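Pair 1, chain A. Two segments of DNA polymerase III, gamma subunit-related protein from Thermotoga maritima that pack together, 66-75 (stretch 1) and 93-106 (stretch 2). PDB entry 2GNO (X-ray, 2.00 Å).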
# COMPACT_ATOMS: atom_id res chain seq x y z
N ASP A 66 8.32 -16.39 10.35
CA ASP A 66 6.92 -15.95 10.25
C ASP A 66 6.03 -17.15 9.98
O ASP A 66 4.92 -17.21 10.50
CB ASP A 66 6.69 -14.90 9.16
CG ASP A 66 7.41 -13.60 9.43
OD1 ASP A 66 7.34 -13.09 10.56
OD2 ASP A 66 8.02 -13.07 8.48
N ILE A 67 6.51 -18.13 9.21
CA ILE A 67 5.72 -19.33 8.93
C ILE A 67 5.60 -20.20 10.20
O ILE A 67 4.56 -20.81 10.42
CB ILE A 67 6.28 -20.12 7.73
CG1 ILE A 67 6.35 -19.23 6.47
CG2 ILE A 67 5.43 -21.37 7.45
CD1 ILE A 67 5.09 -18.49 6.08
N ARG A 68 6.63 -20.24 11.02
CA ARG A 68 6.53 -21.00 12.27
C ARG A 68 5.45 -20.37 13.14
O ARG A 68 4.66 -21.10 13.71
CB ARG A 68 7.85 -21.07 13.02
CG ARG A 68 8.87 -21.91 12.32
CD ARG A 68 10.08 -22.12 13.19
NE ARG A 68 11.16 -22.76 12.43
CZ ARG A 68 12.21 -22.14 11.86
NH1 ARG A 68 12.41 -20.81 11.96
NH2 ARG A 68 13.10 -22.88 11.20
N THR A 69 5.42 -19.04 13.21
CA THR A 69 4.41 -18.31 13.98
C THR A 69 3.02 -18.70 13.55
O THR A 69 2.19 -19.00 14.40
CB THR A 69 4.55 -16.79 13.85
OG1 THR A 69 5.88 -16.42 14.26
CG2 THR A 69 3.54 -16.07 14.77
N ILE A 70 2.79 -18.71 12.25
CA ILE A 70 1.52 -19.08 11.67
C ILE A 70 1.14 -20.52 12.05
O ILE A 70 -0.00 -20.79 12.45
CB ILE A 70 1.55 -18.97 10.13
CG1 ILE A 70 1.74 -17.50 9.66
CG2 ILE A 70 0.25 -19.52 9.54
CD1 ILE A 70 2.09 -17.33 8.17
N LYS A 71 2.08 -21.45 11.87
CA LYS A 71 1.81 -22.87 12.18
C LYS A 71 1.45 -23.10 13.66
O LYS A 71 0.57 -23.91 13.95
CB LYS A 71 2.97 -23.78 11.73
CG LYS A 71 3.11 -23.87 10.20
CD LYS A 71 4.14 -24.91 9.71
CE LYS A 71 5.57 -24.66 10.19
NZ LYS A 71 6.55 -25.65 9.61
N ASP A 72 2.09 -22.38 14.58
CA ASP A 72 1.77 -22.50 16.02
C ASP A 72 0.36 -21.98 16.29
O ASP A 72 -0.41 -22.61 17.01
CB ASP A 72 2.77 -21.72 16.89
CG ASP A 72 2.61 -22.04 18.40
N PHE A 73 0.03 -20.84 15.66
CA PHE A 73 -1.28 -20.20 15.79
C PHE A 73 -2.38 -21.13 15.26
O PHE A 73 -3.42 -21.28 15.91
CB PHE A 73 -1.27 -18.85 15.05
CG PHE A 73 -2.59 -18.11 15.06
CD1 PHE A 73 -2.96 -17.33 16.16
CD2 PHE A 73 -3.42 -18.13 13.96
CE1 PHE A 73 -4.16 -16.63 16.17
CE2 PHE A 73 -4.61 -17.45 13.96
CZ PHE A 73 -4.98 -16.70 15.07
N LEU A 74 -2.16 -21.75 14.09
CA LEU A 74 -3.16 -22.66 13.52
C LEU A 74 -3.38 -23.98 14.30
O LEU A 74 -4.39 -24.63 14.09
CB LEU A 74 -2.86 -22.99 12.06
CG LEU A 74 -2.99 -21.88 11.03
CD1 LEU A 74 -2.49 -22.40 9.68
CD2 LEU A 74 -4.41 -21.36 10.94
N ASN A 75 -2.46 -24.37 15.18
CA ASN A 75 -2.65 -25.62 15.96
C ASN A 75 -3.74 -25.63 17.05
O ASN A 75 -4.06 -26.71 17.55
CB ASN A 75 -1.30 -26.13 16.53
CG ASN A 75 -0.37 -26.65 15.45
OD1 ASN A 75 -0.80 -27.05 14.36
ND2 ASN A 75 0.93 -26.68 15.76
N ARG A 93 6.44 -11.95 -1.09
CA ARG A 93 7.60 -11.68 -0.26
C ARG A 93 8.14 -12.93 0.46
O ARG A 93 9.22 -12.87 1.06
CB ARG A 93 7.29 -10.59 0.76
CG ARG A 93 7.06 -9.19 0.16
CD ARG A 93 6.88 -8.18 1.29
NE ARG A 93 5.66 -8.47 2.06
CZ ARG A 93 5.31 -7.92 3.22
NH1 ARG A 93 6.05 -7.02 3.83
NH2 ARG A 93 4.17 -8.28 3.78
N MSE A 94 7.39 -14.05 0.45
CA MSE A 94 7.86 -15.26 1.07
C MSE A 94 9.16 -15.75 0.47
O MSE A 94 9.35 -15.68 -0.74
CB MSE A 94 6.83 -16.39 0.99
CG MSE A 94 5.62 -16.23 1.89
SE MSE A 94 4.46 -17.76 1.71
CE MSE A 94 3.00 -17.12 2.79
N THR A 95 10.05 -16.23 1.33
CA THR A 95 11.33 -16.77 0.91
C THR A 95 11.06 -18.20 0.48
O THR A 95 9.98 -18.73 0.72
CB THR A 95 12.35 -16.83 2.08
OG1 THR A 95 11.86 -17.69 3.12
CG2 THR A 95 12.61 -15.44 2.65
N GLN A 96 12.06 -18.83 -0.16
CA GLN A 96 11.94 -20.24 -0.59
C GLN A 96 11.75 -21.16 0.62
O GLN A 96 11.00 -22.15 0.53
CB GLN A 96 13.20 -20.68 -1.36
CG GLN A 96 13.44 -20.01 -2.70
CD GLN A 96 12.48 -20.44 -3.80
OE1 GLN A 96 11.59 -21.28 -3.60
NE2 GLN A 96 12.67 -19.87 -4.99
N GLN A 97 12.41 -20.84 1.73
CA GLN A 97 12.30 -21.62 2.96
C GLN A 97 10.91 -21.47 3.56
O GLN A 97 10.34 -22.46 4.01
CB GLN A 97 13.36 -21.24 4.00
CG GLN A 97 14.79 -21.70 3.68
CD GLN A 97 15.41 -21.06 2.45
OE1 GLN A 97 15.05 -19.95 2.03
NE2 GLN A 97 16.38 -21.76 1.86
N ALA A 98 10.39 -20.24 3.54
CA ALA A 98 9.05 -19.91 4.05
C ALA A 98 7.97 -20.62 3.23
O ALA A 98 7.04 -21.20 3.79
CB ALA A 98 8.82 -18.39 4.00
N ALA A 99 8.07 -20.54 1.91
CA ALA A 99 7.13 -21.22 1.02
C ALA A 99 7.14 -22.73 1.25
O ALA A 99 6.09 -23.33 1.45
CB ALA A 99 7.46 -20.92 -0.42
N ASN A 100 8.35 -23.32 1.26
CA ASN A 100 8.56 -24.75 1.47
C ASN A 100 7.94 -25.21 2.79
O ASN A 100 7.24 -26.21 2.84
CB ASN A 100 10.06 -25.06 1.51
CG ASN A 100 10.37 -26.54 1.76
OD1 ASN A 100 9.58 -27.43 1.40
ND2 ASN A 100 11.54 -26.81 2.34
N ALA A 101 8.23 -24.47 3.86
CA ALA A 101 7.71 -24.79 5.19
C ALA A 101 6.20 -24.64 5.31
O ALA A 101 5.60 -25.27 6.18
CB ALA A 101 8.39 -23.91 6.24
N PHE A 102 5.57 -23.88 4.41
CA PHE A 102 4.13 -23.62 4.46
C PHE A 102 3.26 -24.50 3.56
O PHE A 102 2.04 -24.38 3.59
CB PHE A 102 3.96 -22.10 4.17
CG PHE A 102 2.66 -21.48 4.66
CD1 PHE A 102 2.11 -21.80 5.89
CD2 PHE A 102 2.13 -20.41 3.98
CE1 PHE A 102 0.95 -21.19 6.33
CE2 PHE A 102 1.01 -19.77 4.46
CZ PHE A 102 0.42 -20.16 5.63
N LEU A 103 3.86 -25.46 2.86
CA LEU A 103 3.10 -26.33 1.94
C LEU A 103 2.10 -27.25 2.62
O LEU A 103 0.97 -27.34 2.15
CB LEU A 103 4.04 -27.13 1.04
CG LEU A 103 5.06 -26.32 0.21
CD1 LEU A 103 5.91 -27.26 -0.64
CD2 LEU A 103 4.39 -25.22 -0.63
N LYS A 104 2.49 -27.91 3.71
CA LYS A 104 1.59 -28.83 4.44
C LYS A 104 0.36 -28.10 5.01
O LYS A 104 -0.78 -28.55 4.83
CB LYS A 104 2.33 -29.59 5.56
N ALA A 105 0.60 -26.98 5.69
CA ALA A 105 -0.50 -26.18 6.25
C ALA A 105 -1.35 -25.57 5.13
O ALA A 105 -2.56 -25.46 5.29
CB ALA A 105 0.02 -25.09 7.17
N LEU A 106 -0.74 -25.16 4.02
CA LEU A 106 -1.50 -24.59 2.89
C LEU A 106 -2.35 -25.63 2.18
O LEU A 106 -3.52 -25.35 1.89
CB LEU A 106 -0.62 -23.87 1.86
CG LEU A 106 -0.05 -22.47 2.13
CD1 LEU A 106 0.92 -22.10 1.02
CD2 LEU A 106 -1.15 -21.41 2.27

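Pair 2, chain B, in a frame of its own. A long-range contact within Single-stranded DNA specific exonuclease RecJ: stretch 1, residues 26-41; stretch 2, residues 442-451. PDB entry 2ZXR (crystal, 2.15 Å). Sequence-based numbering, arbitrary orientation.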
# COMPACT_ATOMS: atom_id res chain seq x y z
N GLU B 26 -2.09 22.09 7.52
CA GLU B 26 -3.39 22.46 8.05
C GLU B 26 -4.29 21.24 8.31
O GLU B 26 -5.41 21.16 7.80
CB GLU B 26 -4.08 23.41 7.07
CG GLU B 26 -3.16 24.56 6.62
CD GLU B 26 -3.86 25.57 5.70
OE1 GLU B 26 -4.80 26.27 6.16
OE2 GLU B 26 -3.47 25.66 4.52
N VAL B 27 -3.81 20.29 9.12
CA VAL B 27 -4.59 19.10 9.44
C VAL B 27 -4.42 18.69 10.90
O VAL B 27 -3.48 19.10 11.57
CB VAL B 27 -4.17 17.88 8.55
CG1 VAL B 27 -4.41 18.19 7.07
CG2 VAL B 27 -2.69 17.54 8.79
N GLY B 28 -5.36 17.89 11.39
CA GLY B 28 -5.28 17.40 12.74
C GLY B 28 -4.13 16.41 12.94
O GLY B 28 -3.40 16.09 11.99
N PRO B 29 -3.94 15.90 14.17
CA PRO B 29 -2.88 14.95 14.53
C PRO B 29 -2.87 13.57 13.82
O PRO B 29 -1.82 13.05 13.53
CB PRO B 29 -2.99 14.84 16.05
CG PRO B 29 -4.47 15.04 16.30
CD PRO B 29 -4.83 16.17 15.32
N GLU B 30 -4.03 12.99 13.54
CA GLU B 30 -4.08 11.69 12.87
C GLU B 30 -3.48 11.73 11.48
O GLU B 30 -2.55 10.99 11.17
CB GLU B 30 -5.52 11.19 12.77
CG GLU B 30 -6.19 10.96 14.10
CD GLU B 30 -6.66 12.25 14.73
OE1 GLU B 30 -6.77 13.27 13.99
OE2 GLU B 30 -6.92 12.24 15.95
N ALA B 31 -4.04 12.59 10.65
CA ALA B 31 -3.56 12.74 9.29
C ALA B 31 -2.09 13.18 9.28
O ALA B 31 -1.29 12.70 8.47
CB ALA B 31 -4.44 13.75 8.54
N ALA B 32 -1.73 14.09 10.18
CA ALA B 32 -0.34 14.55 10.24
C ALA B 32 0.59 13.38 10.54
O ALA B 32 1.72 13.35 10.09
CB ALA B 32 -0.17 15.64 11.29
N LEU B 33 0.11 12.42 11.32
CA LEU B 33 0.90 11.24 11.64
C LEU B 33 1.22 10.51 10.33
O LEU B 33 2.37 10.11 10.07
CB LEU B 33 0.10 10.32 12.56
CG LEU B 33 0.60 10.05 13.98
CD1 LEU B 33 -0.54 9.52 14.85
CD2 LEU B 33 1.73 9.04 13.90
N ALA B 34 0.19 10.32 9.51
CA ALA B 34 0.33 9.65 8.21
C ALA B 34 1.29 10.42 7.29
O ALA B 34 2.25 9.84 6.74
CB ALA B 34 -1.04 9.52 7.54
N TYR B 35 1.07 11.72 7.15
CA TYR B 35 1.96 12.52 6.32
C TYR B 35 3.40 12.44 6.83
O TYR B 35 4.33 12.24 6.03
CB TYR B 35 1.51 13.98 6.28
CG TYR B 35 0.17 14.15 5.61
CD1 TYR B 35 -0.03 13.73 4.30
CD2 TYR B 35 -0.90 14.71 6.30
CE1 TYR B 35 -1.28 13.86 3.70
CE2 TYR B 35 -2.14 14.84 5.72
CZ TYR B 35 -2.33 14.41 4.42
OH TYR B 35 -3.58 14.52 3.85
N TRP B 36 3.60 12.56 8.15
CA TRP B 36 4.96 12.49 8.68
C TRP B 36 5.64 11.18 8.27
O TRP B 36 6.80 11.17 7.84
CB TRP B 36 4.98 12.61 10.20
CG TRP B 36 6.38 12.69 10.77
CD1 TRP B 36 7.18 13.80 10.86
CD2 TRP B 36 7.15 11.61 11.31
NE1 TRP B 36 8.39 13.48 11.43
CE2 TRP B 36 8.40 12.14 11.71
CE3 TRP B 36 6.91 10.24 11.49
CZ2 TRP B 36 9.41 11.35 12.29
CZ3 TRP B 36 7.91 9.45 12.07
CH2 TRP B 36 9.14 10.01 12.46
N HIS B 37 4.92 10.07 8.39
CA HIS B 37 5.44 8.76 8.03
C HIS B 37 5.72 8.59 6.54
O HIS B 37 6.66 7.88 6.17
CB HIS B 37 4.49 7.65 8.48
CG HIS B 37 4.62 7.30 9.93
ND1 HIS B 37 5.81 6.90 10.50
CD2 HIS B 37 3.71 7.29 10.93
CE1 HIS B 37 5.64 6.67 11.78
NE2 HIS B 37 4.37 6.90 12.08
N ARG B 38 4.90 9.20 5.69
CA ARG B 38 5.04 9.08 4.25
C ARG B 38 6.00 10.12 3.73
O ARG B 38 6.17 10.25 2.52
CB ARG B 38 3.69 9.27 3.54
CG ARG B 38 2.50 8.56 4.15
CD ARG B 38 2.32 7.17 3.61
NE ARG B 38 1.36 6.39 4.39
CZ ARG B 38 0.12 6.12 4.02
NH1 ARG B 38 -0.35 6.58 2.86
NH2 ARG B 38 -0.65 5.36 4.79
N GLY B 39 6.59 10.89 4.63
CA GLY B 39 7.53 11.92 4.23
C GLY B 39 6.93 13.22 3.73
O GLY B 39 7.65 14.03 3.15
N PHE B 40 5.63 13.44 3.91
CA PHE B 40 5.02 14.69 3.47
C PHE B 40 5.19 15.74 4.57
O PHE B 40 4.60 15.62 5.64
CB PHE B 40 3.53 14.50 3.16
CG PHE B 40 3.26 13.58 1.99
CD1 PHE B 40 3.17 12.21 2.18
CD2 PHE B 40 3.12 14.09 0.71
CE1 PHE B 40 2.94 11.35 1.10
CE2 PHE B 40 2.89 13.25 -0.38
CZ PHE B 40 2.80 11.88 -0.18
N ARG B 41 6.01 16.76 4.31
CA ARG B 41 6.27 17.79 5.30
C ARG B 41 5.71 19.17 4.97
O ARG B 41 5.15 19.83 5.85
CB ARG B 41 7.78 17.91 5.54
CG ARG B 41 8.45 16.59 5.93
CD ARG B 41 7.64 15.84 7.00
NE ARG B 41 8.17 14.49 7.26
CZ ARG B 41 9.26 14.24 7.98
NH1 ARG B 41 9.66 12.98 8.16
NH2 ARG B 41 9.95 15.24 8.52
N GLN B 442 -14.06 14.93 9.71
CA GLN B 442 -12.92 15.81 9.56
C GLN B 442 -11.66 15.00 9.32
O GLN B 442 -10.82 15.39 8.50
CB GLN B 442 -12.74 16.71 10.80
CG GLN B 442 -11.51 17.65 10.75
CD GLN B 442 -11.59 18.67 9.61
OE1 GLN B 442 -10.58 19.30 9.25
NE2 GLN B 442 -12.78 18.86 9.05
N VAL B 443 -11.50 13.90 10.05
CA VAL B 443 -10.32 13.08 9.86
C VAL B 443 -10.35 12.55 8.42
O VAL B 443 -9.34 12.58 7.73
CB VAL B 443 -10.25 11.89 10.84
CG1 VAL B 443 -9.14 10.90 10.41
CG2 VAL B 443 -9.94 12.42 12.27
N PHE B 444 -11.52 12.07 7.99
CA PHE B 444 -11.64 11.57 6.63
C PHE B 444 -11.26 12.62 5.61
O PHE B 444 -10.47 12.34 4.72
CB PHE B 444 -13.06 11.10 6.33
CG PHE B 444 -13.20 10.53 4.95
CD1 PHE B 444 -12.87 9.20 4.70
CD2 PHE B 444 -13.61 11.34 3.88
CE1 PHE B 444 -12.94 8.67 3.39
CE2 PHE B 444 -13.69 10.83 2.57
CZ PHE B 444 -13.35 9.50 2.32
N ARG B 445 -11.80 13.84 5.73
CA ARG B 445 -11.46 14.90 4.77
C ARG B 445 -9.97 15.24 4.81
O ARG B 445 -9.38 15.56 3.78
CB ARG B 445 -12.30 16.18 5.02
CG ARG B 445 -13.82 16.01 4.78
CD ARG B 445 -14.63 17.33 4.97
NE ARG B 445 -14.51 17.86 6.33
CZ ARG B 445 -15.44 17.77 7.28
NH1 ARG B 445 -16.62 17.18 7.06
NH2 ARG B 445 -15.17 18.23 8.48
N GLU B 446 -9.34 15.13 5.98
CA GLU B 446 -7.91 15.45 6.09
C GLU B 446 -7.00 14.39 5.45
O GLU B 446 -5.93 14.72 4.93
CB GLU B 446 -7.52 15.68 7.57
CG GLU B 446 -7.99 17.04 8.13
CD GLU B 446 -7.94 17.12 9.65
OE1 GLU B 446 -7.34 16.22 10.28
OE2 GLU B 446 -8.49 18.08 10.22
N LEU B 447 -7.42 13.12 5.49
CA LEU B 447 -6.66 12.02 4.89
C LEU B 447 -6.78 12.04 3.36
O LEU B 447 -5.97 11.43 2.66
CB LEU B 447 -7.18 10.67 5.38
CG LEU B 447 -6.91 10.39 6.86
CD1 LEU B 447 -7.59 9.10 7.29
CD2 LEU B 447 -5.42 10.32 7.07
N ALA B 448 -7.79 12.74 2.86
CA ALA B 448 -8.07 12.83 1.43
C ALA B 448 -6.87 13.27 0.61
O ALA B 448 -6.65 12.76 -0.48
CB ALA B 448 -9.24 13.79 1.19
N LEU B 449 -6.11 14.22 1.14
CA LEU B 449 -4.96 14.76 0.44
C LEU B 449 -3.86 13.74 0.14
O LEU B 449 -3.01 13.99 -0.70
CB LEU B 449 -4.36 15.93 1.23
CG LEU B 449 -5.15 17.24 1.07
CD1 LEU B 449 -5.17 17.61 -0.42
CD2 LEU B 449 -6.58 17.08 1.61
N LEU B 450 -3.90 12.60 0.84
CA LEU B 450 -2.91 11.54 0.65
C LEU B 450 -3.02 10.87 -0.70
O LEU B 450 -2.09 10.22 -1.17
CB LEU B 450 -3.08 10.48 1.74
CG LEU B 450 -2.27 10.71 3.02
CD1 LEU B 450 -2.69 9.68 4.08
CD2 LEU B 450 -0.78 10.60 2.69
N GLU B 451 -4.19 11.00 -1.31
CA GLU B 451 -4.41 10.38 -2.60
C GLU B 451 -3.57 11.06 -3.67
O GLU B 451 -3.24 12.24 -3.57
CB GLU B 451 -5.87 10.47 -2.95
CG GLU B 451 -6.72 9.81 -1.91
CD GLU B 451 -8.12 9.60 -2.41
OE1 GLU B 451 -8.38 8.53 -3.01
OE2 GLU B 451 -8.95 10.52 -2.22
O HOH W 1 -6.17 13.95 11.58

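Fourteen central residues of pair 2 superpose on pair 1 with an RMSD of 0.7 Å over N, CA and C. In each pair two helices run in nearly the same direction: 66-74 and 96-101 in pair 1 have axes 21° apart with a closest approach of 9.6 Å, while 29-37 and 442-447 in pair 2 have axes 25° apart at 9.0 Å. The contact buries 362 Å² in pair 1 and 538 Å² in pair 2.

The matched positions use different side chains. I67(A) coincides with A31(B), and the opposing A101(A) with E446(B), so at these two positions bulk sits on stretch 1 in pair 1 and on stretch 2 in pair 2. I67(A), in an m,m rotamer, reaches several partners: its CG1 lies 3.6 Å from A98(A) CB, its CG2 is 3.7 Å from F102(A) CB, and its CD1 covers one face of the F102(A) ring. A31(B) has only CB to offer, and the other helix supplies the reach: A31(B) CB meets E446(B) CB at 3.8 Å and L447(B) CD2 at 3.9 Å. The CA atoms of A31(B) and L447(B) are 5.4 Å apart.

The same exchange recurs one turn on. I70(A) matches A34(B), and A105(A) matches L450(B), with CA atoms of the latter two only 0.2 Å apart after superposition. In pair 1, I70(A) CG2 touches F102(A) CE1 at 3.7 Å, and A105(A) CB receives L74(A) CD1 at 4.5 Å. In pair 2 the larger L450(B) brings CD1 to 3.8 Å from A34(B) CB and CG to 3.4 Å from Y35(B) CE1; it is the residue most covered by the opposite stretch, at 103 Å².

The polar chemistry also differs at K71(A) and Y35(B), whose side-chain centres lie 1.3 Å apart. Both CA-to-CB bonds point sideways, yet both ends come nearer the other stretch. K71(A) NZ stops 3.6 Å from A101(A) O, and no hydrogen bond crosses pair 1. Y35(B) OH donates to E446(B) O at 2.6 Å, the acceptor lying at the ring edge; this carbonyl belongs to the residue matching A101(A).

Within pair 2, E446(B) also ties the start of its partner helix. Its OE1 accepts a weak hydrogen bond from the N-cap residue, G28(B) N, at 2.8 Å. Water 1 donates to E446(B) OE1 at 2.9 Å and to E30(B) OE1 at 2.6 Å, and accepts from A31(B) N at 2.7 Å. At the matched positions, pair 1 packs mainly through apolar side-chain contacts, whereas pair 2 adds the hydrogen bond from Y35(B) to such packing.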